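Local coordinates for chemotaxis protein CheX (Vibrio vulnificus, PDB 6VPW) that probably dephosphorylates the phosphorylated response regulator CheY during bacterial chemotaxis, at residues 101-106 with 112-117; 136-141 with 147-152. All blocks are in the same frame, centred on the assembly; numbering follows the deposited sequence.

Overall arrangement
Both contacts build on the same six-stranded antiparallel sheet. Contact 1 (101-106 with 112-117) brings the C-terminal part of helix 85-107 against the start of strand 114-123, an outermost strand of the sheet within the chain, beside the second subunit. Contact 2 (136-141 with 147-152) is a beta hairpin placed deeper in the fold, one of its strands next to strand 28-34 and the other next to strand 56-63. Their centres lie 18 Å apart and their nearest atoms about 7 Å apart, so the two do not touch. Helix 8-23 bridges them, since Phe11 packs on Ala102, Leu106 and Phe113 of contact 1 and on Ile152 of contact 2.

Contact 1: residues 101-106 with 112-117; sequences GAKRIL and DFDMAT
Ala102 begins the approach of helix 85-107 to the Phe113 ring, its carbonyl carbon lying 4.4 Å from CZ of that ring in an oblique position. One residue on, Lys103 makes most of the contact. With CG anti to the backbone N (chi1 172°), its chain leaves the helix across the ring: Lys103 CB meets Phe113 CZ at 3.5 Å, and CG stands over one face, offset toward the rim. The methylene chain then runs past the peptide of Phe113 and bends at its last torsion, chi4 65°, which delivers the ammonium to the backbone. There Lys103 NZ donates a hydrogen bond of 2.7 Å to Phe113 O, approaching somewhat tilted from the carbonyl plane. The same nitrogen forms a longer salt bridge, 3.6 Å, with Asp114 OD1. Met115 reaches back to the middle of the lysine chain, its terminal CE 3.6 Å from Lys103 CD. Lys103 O accepts a hydrogen bond of 2.7 Å from a water oxygen, which in turn receives a weak one from Phe113 N. Last along the helix, Leu106 places CD1 at the edge of the Phe113 ring, 3.8 Å from CE2 and near the ring plane. Phe11 of helix 8-23 and Met50 of strand 44-51 also pack on Phe113, while Asp114 pairs through its backbone with Val51. The contact thus ties the helix to the loop residue leading into strand 114-123 and to that strand's first residues, through a lysine whose aliphatic part packs on a buried aromatic ring and whose charged end binds a main-chain oxygen. The carboxylate of Asp114 would probably add a modest stabilisation of the ammonium charge, while the short bond to Phe113 O fixes its direction.

Contact 2: residues 136-141 with 147-152; sequences IIIMPF and NAFIEI
Met139 and Ile152 meet on one face of the sheet, where the thioether chain, extended beyond CG, slants toward the neighbouring strand, its CE coming within 3.5 Å of Ile152 CG2. On the way its sulfur and methyl also pass Ile150 CG2. The other branch of Ile150, through CG1, ends in CD1, 3.9 Å from Phe141 CE1 and oblique to the ring, whose edge is turned to the backbone at Phe149 CA and Ala148 O. Leu12, Leu15 and Met16 of helix 8-23 pack against this face, on Met139, Ile150 and Phe141 respectively. The two strands form an antiparallel beta hairpin, their short axes 4.6 Å apart and their directions at 166°. Three hydrogen-bonded pairs, Ile137 with Ile152, Met139 with Ile150 and Phe141 with Ala148, each exchange two N-H...O bonds; the shortest, 2.7 Å, runs from Met139 N to Ile150 O. On the other face, Ile138 and Glu151 lie side by side and point the same way, with Ile138 CG1 3.9 Å from Glu151 CG. At its end Ile138 CD1 touches two neighbours, Glu151 OE1 at 3.7 Å and Phe149 CD1 at 4.1 Å. CG1 lies anti to the backbone N (chi1 -178°), and an extended chi2 carries CD1 on toward them. Glu151 is buried, and its carboxylate oxygen OE1 is satisfied by a salt bridge to Lys35. Next to Phe149, Pro140 lines up in a non-hydrogen-bonded pair, its CA 3.9 Å from Phe149 CB.

Contact 1: residues 101-106 with 112-117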
ATOM      1  N   GLY A 101       0.935 -14.266 -10.951  1.00 27.12           N
ATOM      2  CA  GLY A 101       1.428 -14.574 -12.305  1.00 27.86           C
ATOM      3  C   GLY A 101       2.872 -14.097 -12.510  1.00 26.59           C
ATOM      4  O   GLY A 101       3.667 -14.858 -13.080  1.00 28.72           O
ATOM      5  N   ALA A 102       3.185 -12.857 -12.124  1.00 27.20           N
ATOM      6  CA  ALA A 102       4.551 -12.303 -12.251  1.00 27.77           C
ATOM      7  C   ALA A 102       5.531 -13.170 -11.448  1.00 27.98           C
ATOM      8  O   ALA A 102       6.623 -13.502 -11.954  1.00 29.92           O
ATOM      9  CB  ALA A 102       4.562 -10.866 -11.776  1.00 28.66           C
ATOM     10  N   LYS A 103       5.131 -13.541 -10.234  1.00 28.09           N
ATOM     11  CA  LYS A 103       5.960 -14.382  -9.334  1.00 27.72           C
ATOM     12  C   LYS A 103       6.283 -15.720 -10.012  1.00 28.99           C
ATOM     13  O   LYS A 103       7.425 -16.183  -9.921  1.00 29.90           O
ATOM     14  CB  LYS A 103       5.201 -14.646  -8.030  1.00 26.89           C
ATOM     15  CG  LYS A 103       5.856 -15.642  -7.082  1.00 29.93           C
ATOM     16  CD  LYS A 103       5.064 -15.824  -5.799  1.00 32.52           C
ATOM     17  CE  LYS A 103       5.290 -17.178  -5.152  1.00 33.92           C
ATOM     18  NZ  LYS A 103       6.674 -17.360  -4.692  1.00 35.88           N
ATOM     19  N   ARG A 104       5.285 -16.324 -10.657  0.50 28.63           N
ATOM     20  CA  ARG A 104       5.490 -17.642 -11.310  0.50 30.59           C
ATOM     21  C   ARG A 104       6.468 -17.465 -12.478  0.50 30.55           C
ATOM     22  O   ARG A 104       7.390 -18.298 -12.602  0.50 31.71           O
ATOM     23  CB  ARG A 104       4.153 -18.247 -11.751  0.50 31.26           C
ATOM     24  CG  ARG A 104       4.256 -19.720 -12.128  0.50 33.21           C
ATOM     25  CD  ARG A 104       2.960 -20.368 -12.592  0.50 34.70           C
ATOM     26  NE  ARG A 104       1.916 -20.461 -11.577  0.50 34.11           N
ATOM     27  CZ  ARG A 104       1.866 -21.384 -10.623  0.50 34.23           C
ATOM     28  NH1 ARG A 104       2.824 -22.286 -10.513  0.50 35.03           N
ATOM     29  NH2 ARG A 104       0.861 -21.395  -9.765  0.50 35.93           N
ATOM     30  N   ILE A 105       6.308 -16.390 -13.260  1.00 30.81           N
ATOM     31  CA  ILE A 105       7.197 -16.140 -14.439  1.00 31.85           C
ATOM     32  C   ILE A 105       8.627 -15.837 -13.954  1.00 32.92           C
ATOM     33  O   ILE A 105       9.580 -16.454 -14.459  1.00 33.27           O
ATOM     34  CB  ILE A 105       6.615 -15.025 -15.333  1.00 32.96           C
ATOM     35  CG1 ILE A 105       5.272 -15.464 -15.926  1.00 35.93           C
ATOM     36  CG2 ILE A 105       7.604 -14.634 -16.429  1.00 34.05           C
ATOM     37  CD1 ILE A 105       4.416 -14.341 -16.484  1.00 37.41           C
ATOM     38  N   LEU A 106       8.769 -14.930 -12.995  1.00 29.89           N
ATOM     39  CA  LEU A 106      10.115 -14.543 -12.493  1.00 31.07           C
ATOM     40  C   LEU A 106      10.815 -15.728 -11.820  1.00 31.60           C
ATOM     41  O   LEU A 106      12.061 -15.790 -11.902  1.00 31.78           O
ATOM     42  CB  LEU A 106       9.936 -13.345 -11.562  1.00 30.76           C
ATOM     43  CG  LEU A 106       9.705 -12.040 -12.318  1.00 32.80           C
ATOM     44  CD1 LEU A 106       9.151 -10.954 -11.416  1.00 32.03           C
ATOM     45  CD2 LEU A 106      11.002 -11.591 -12.989  1.00 34.03           C
ATOM     46  N   ASP A 112      13.220 -14.876  -7.176  1.00 37.04           N
ATOM     47  CA  ASP A 112      12.223 -15.471  -6.249  1.00 36.38           C
ATOM     48  C   ASP A 112      11.719 -14.457  -5.221  1.00 35.51           C
ATOM     49  O   ASP A 112      12.550 -13.705  -4.629  1.00 35.52           O
ATOM     50  CB  ASP A 112      12.830 -16.662  -5.505  1.00 41.38           C
ATOM     51  CG  ASP A 112      13.228 -17.831  -6.395  1.00 45.55           C
ATOM     52  OD1 ASP A 112      12.358 -18.356  -7.105  1.00 45.99           O
ATOM     53  OD2 ASP A 112      14.407 -18.198  -6.366  1.00 55.45           O
ATOM     54  N   PHE A 113      10.412 -14.482  -4.964  1.00 33.67           N
ATOM     55  CA  PHE A 113       9.856 -13.619  -3.889  1.00 34.39           C
ATOM     56  C   PHE A 113       8.533 -14.202  -3.406  1.00 35.46           C
ATOM     57  O   PHE A 113       7.905 -14.995  -4.147  1.00 33.20           O
ATOM     58  CB  PHE A 113       9.690 -12.170  -4.355  1.00 32.57           C
ATOM     59  CG  PHE A 113       8.699 -11.960  -5.470  1.00 32.26           C
ATOM     60  CD1 PHE A 113       7.342 -11.885  -5.205  1.00 29.11           C
ATOM     61  CD2 PHE A 113       9.128 -11.835  -6.786  1.00 31.62           C
ATOM     62  CE1 PHE A 113       6.428 -11.699  -6.229  1.00 32.18           C
ATOM     63  CE2 PHE A 113       8.217 -11.610  -7.801  1.00 30.52           C
ATOM     64  CZ  PHE A 113       6.866 -11.567  -7.526  1.00 31.63           C
ATOM     65  N   ASP A 114       8.153 -13.826  -2.185  1.00 34.47           N
ATOM     66  CA  ASP A 114       6.849 -14.203  -1.583  1.00 36.21           C
ATOM     67  C   ASP A 114       6.045 -12.913  -1.436  1.00 33.82           C
ATOM     68  O   ASP A 114       6.687 -11.850  -1.253  1.00 33.55           O
ATOM     69  CB  ASP A 114       7.045 -14.913  -0.248  1.00 40.76           C
ATOM     70  CG  ASP A 114       7.796 -16.222  -0.384  1.00 44.47           C
ATOM     71  OD1 ASP A 114       7.340 -17.069  -1.179  1.00 48.20           O
ATOM     72  OD2 ASP A 114       8.852 -16.351   0.268  1.00 51.47           O
ATOM     73  N   MET A 115       4.718 -12.998  -1.537  1.00 32.57           N
ATOM     74  CA  MET A 115       3.878 -11.768  -1.471  1.00 35.40           C
ATOM     75  C   MET A 115       3.281 -11.613  -0.077  1.00 31.51           C
ATOM     76  O   MET A 115       3.024 -12.631   0.587  1.00 34.06           O
ATOM     77  CB  MET A 115       2.684 -11.833  -2.427  1.00 37.89           C
ATOM     78  CG  MET A 115       2.976 -12.472  -3.743  1.00 48.16           C
ATOM     79  SD  MET A 115       1.404 -12.827  -4.566  1.00 57.51           S
ATOM     80  CE  MET A 115       1.862 -14.341  -5.397  1.00 53.88           C
ATOM     81  N   ALA A 116       3.033 -10.368   0.287  1.00 31.29           N
ATOM     82  CA  ALA A 116       2.320 -10.022   1.526  1.00 30.06           C
ATOM     83  C   ALA A 116       0.823 -10.044   1.178  1.00 30.70           C
ATOM     84  O   ALA A 116       0.454 -10.739   0.231  1.00 31.52           O
ATOM     85  CB  ALA A 116       2.782  -8.678   2.013  1.00 30.52           C
ATOM     86  N   THR A 117       0.008  -9.328   1.933  1.00 30.01           N
ATOM     87  CA  THR A 117      -1.443  -9.299   1.660  1.00 33.13           C
ATOM     88  C   THR A 117      -1.714  -7.987   0.939  1.00 30.66           C
ATOM     89  O   THR A 117      -1.066  -6.976   1.202  1.00 28.52           O
ATOM     90  CB  THR A 117      -2.236  -9.489   2.960  1.00 35.31           C
ATOM     91  OG1 THR A 117      -1.838  -8.447   3.844  1.00 40.12           O
ATOM     92  CG2 THR A 117      -1.973 -10.825   3.611  1.00 39.46           C
TER
HETATM   93  O   HOH W   1       9.185 -15.449  -7.967  1.00 32.38           O

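Contact 2: residues 136-141 with 147-152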
ATOM      1  N   ILE A 136      12.068   3.401  -9.466  1.00 40.04           N
ATOM      2  CA  ILE A 136      10.580   3.270  -9.505  1.00 39.31           C
ATOM      3  C   ILE A 136      10.156   3.299 -10.975  1.00 36.96           C
ATOM      4  O   ILE A 136      10.344   4.350 -11.627  1.00 38.86           O
ATOM      5  CB  ILE A 136       9.866   4.367  -8.695  1.00 41.28           C
ATOM      6  CG1 ILE A 136      10.335   4.380  -7.234  1.00 43.03           C
ATOM      7  CG2 ILE A 136       8.356   4.190  -8.815  1.00 40.84           C
ATOM      8  CD1 ILE A 136       9.895   5.589  -6.461  1.00 45.55           C
ATOM      9  N   ILE A 137       9.594   2.191 -11.456  1.00 35.33           N
ATOM     10  CA  ILE A 137       9.126   2.070 -12.867  1.00 34.60           C
ATOM     11  C   ILE A 137       7.610   2.276 -12.888  1.00 34.63           C
ATOM     12  O   ILE A 137       6.911   1.667 -12.035  1.00 31.75           O
ATOM     13  CB  ILE A 137       9.503   0.695 -13.450  1.00 36.84           C
ATOM     14  CG1 ILE A 137      11.001   0.390 -13.324  1.00 38.01           C
ATOM     15  CG2 ILE A 137       9.021   0.583 -14.891  1.00 36.59           C
ATOM     16  CD1 ILE A 137      11.886   1.333 -14.089  1.00 41.50           C
ATOM     17  N   ILE A 138       7.129   3.147 -13.775  1.00 34.30           N
ATOM     18  CA  ILE A 138       5.664   3.349 -13.945  1.00 35.70           C
ATOM     19  C   ILE A 138       5.308   2.780 -15.318  1.00 34.89           C
ATOM     20  O   ILE A 138       6.058   3.035 -16.265  1.00 34.46           O
ATOM     21  CB  ILE A 138       5.229   4.822 -13.789  1.00 38.92           C
ATOM     22  CG1 ILE A 138       3.708   4.966 -13.917  1.00 40.87           C
ATOM     23  CG2 ILE A 138       5.959   5.725 -14.776  1.00 42.27           C
ATOM     24  CD1 ILE A 138       3.182   6.340 -13.545  1.00 42.16           C
ATOM     25  N   MET A 139       4.235   1.996 -15.384  1.00 32.84           N
ATOM     26  CA  MET A 139       3.776   1.384 -16.654  1.00 33.72           C
ATOM     27  C   MET A 139       2.359   1.897 -16.895  1.00 32.42           C
ATOM     28  O   MET A 139       1.420   1.409 -16.267  1.00 29.87           O
ATOM     29  CB  MET A 139       3.785  -0.146 -16.545  1.00 36.34           C
ATOM     30  CG  MET A 139       5.035  -0.695 -15.834  1.00 39.78           C
ATOM     31  SD  MET A 139       4.997  -2.490 -15.570  1.00 46.15           S
ATOM     32  CE  MET A 139       6.208  -2.639 -14.259  1.00 48.10           C
ATOM     33  N   PRO A 140       2.170   2.968 -17.700  1.00 33.45           N
ATOM     34  CA  PRO A 140       0.832   3.486 -17.973  1.00 34.86           C
ATOM     35  C   PRO A 140       0.018   2.593 -18.921  1.00 33.41           C
ATOM     36  O   PRO A 140       0.595   1.925 -19.777  1.00 35.56           O
ATOM     37  CB  PRO A 140       1.047   4.860 -18.642  1.00 38.95           C
ATOM     38  CG  PRO A 140       2.556   5.122 -18.571  1.00 39.73           C
ATOM     39  CD  PRO A 140       3.218   3.773 -18.344  1.00 37.35           C
ATOM     40  N   PHE A 141      -1.305   2.656 -18.782  1.00 33.27           N
ATOM     41  CA  PHE A 141      -2.240   1.893 -19.644  1.00 32.66           C
ATOM     42  C   PHE A 141      -3.451   2.770 -19.948  1.00 34.49           C
ATOM     43  O   PHE A 141      -3.800   3.657 -19.126  1.00 33.17           O
ATOM     44  CB  PHE A 141      -2.720   0.604 -18.974  1.00 33.26           C
ATOM     45  CG  PHE A 141      -1.655  -0.422 -18.683  1.00 32.52           C
ATOM     46  CD1 PHE A 141      -0.964  -0.402 -17.483  1.00 32.35           C
ATOM     47  CD2 PHE A 141      -1.372  -1.429 -19.592  1.00 33.50           C
ATOM     48  CE1 PHE A 141       0.001  -1.358 -17.205  1.00 31.93           C
ATOM     49  CE2 PHE A 141      -0.413  -2.390 -19.309  1.00 34.65           C
ATOM     50  CZ  PHE A 141       0.271  -2.353 -18.117  1.00 31.66           C
ATOM     51  N   ASN A 147      -8.036   5.150 -17.610  1.00 36.03           N
ATOM     52  CA  ASN A 147      -6.601   4.795 -17.591  1.00 35.56           C
ATOM     53  C   ASN A 147      -6.250   4.051 -16.299  1.00 32.83           C
ATOM     54  O   ASN A 147      -7.059   4.031 -15.335  1.00 31.68           O
ATOM     55  CB  ASN A 147      -5.745   6.052 -17.784  1.00 37.95           C
ATOM     56  CG  ASN A 147      -5.995   6.754 -19.106  1.00 41.02           C
ATOM     57  OD1 ASN A 147      -6.400   6.139 -20.093  1.00 39.50           O
ATOM     58  ND2 ASN A 147      -5.745   8.049 -19.142  1.00 45.52           N
ATOM     59  N   ALA A 148      -5.078   3.435 -16.316  1.00 30.72           N
ATOM     60  CA  ALA A 148      -4.565   2.709 -15.147  1.00 29.45           C
ATOM     61  C   ALA A 148      -3.047   2.803 -15.178  1.00 29.12           C
ATOM     62  O   ALA A 148      -2.488   3.251 -16.195  1.00 30.65           O
ATOM     63  CB  ALA A 148      -5.019   1.268 -15.184  1.00 29.77           C
ATOM     64  N   PHE A 149      -2.403   2.419 -14.091  1.00 28.03           N
ATOM     65  CA  PHE A 149      -0.934   2.335 -14.179  1.00 29.76           C
ATOM     66  C   PHE A 149      -0.431   1.414 -13.077  1.00 26.94           C
ATOM     67  O   PHE A 149      -1.062   1.292 -11.999  1.00 25.30           O
ATOM     68  CB  PHE A 149      -0.267   3.713 -14.186  1.00 34.57           C
ATOM     69  CG  PHE A 149      -0.674   4.616 -13.062  1.00 35.85           C
ATOM     70  CD1 PHE A 149      -0.039   4.542 -11.830  1.00 42.68           C
ATOM     71  CD2 PHE A 149      -1.701   5.531 -13.232  1.00 39.82           C
ATOM     72  CE1 PHE A 149      -0.424   5.371 -10.782  1.00 41.34           C
ATOM     73  CE2 PHE A 149      -2.088   6.352 -12.183  1.00 43.01           C
ATOM     74  CZ  PHE A 149      -1.445   6.278 -10.966  1.00 44.17           C
ATOM     75  N   ILE A 150       0.636   0.719 -13.419  1.00 25.66           N
ATOM     76  CA  ILE A 150       1.370  -0.134 -12.454  1.00 25.84           C
ATOM     77  C   ILE A 150       2.604   0.655 -12.041  1.00 27.23           C
ATOM     78  O   ILE A 150       3.229   1.299 -12.926  1.00 27.19           O
ATOM     79  CB  ILE A 150       1.793  -1.485 -13.051  1.00 27.46           C
ATOM     80  CG1 ILE A 150       0.589  -2.356 -13.386  1.00 29.35           C
ATOM     81  CG2 ILE A 150       2.757  -2.212 -12.106  1.00 27.50           C
ATOM     82  CD1 ILE A 150       0.951  -3.582 -14.180  1.00 33.46           C
ATOM     83  N   GLU A 151       2.901   0.652 -10.747  1.00 27.09           N
ATOM     84  CA  GLU A 151       4.186   1.227 -10.299  1.00 28.71           C
ATOM     85  C   GLU A 151       4.889   0.103  -9.556  1.00 29.16           C
ATOM     86  O   GLU A 151       4.208  -0.671  -8.796  1.00 25.25           O
ATOM     87  CB  GLU A 151       4.042   2.488  -9.454  1.00 33.24           C
ATOM     88  CG  GLU A 151       3.551   3.691 -10.227  1.00 38.23           C
ATOM     89  CD  GLU A 151       3.662   4.981  -9.433  1.00 42.31           C
ATOM     90  OE1 GLU A 151       3.039   5.982  -9.834  1.00 48.51           O
ATOM     91  OE2 GLU A 151       4.382   4.982  -8.431  1.00 44.81           O
ATOM     92  N   ILE A 152       6.195  -0.006  -9.770  1.00 30.42           N
ATOM     93  CA  ILE A 152       6.919  -1.119  -9.107  1.00 33.09           C
ATOM     94  C   ILE A 152       8.296  -0.612  -8.696  1.00 31.20           C
ATOM     95  O   ILE A 152       8.834   0.286  -9.377  1.00 30.45           O
ATOM     96  CB  ILE A 152       6.946  -2.335 -10.047  1.00 36.27           C
ATOM     97  CG1 ILE A 152       7.239  -3.633  -9.303  1.00 40.90           C
ATOM     98  CG2 ILE A 152       7.897  -2.110 -11.214  1.00 40.13           C
ATOM     99  CD1 ILE A 152       6.776  -4.847 -10.071  1.00 46.11           C
TER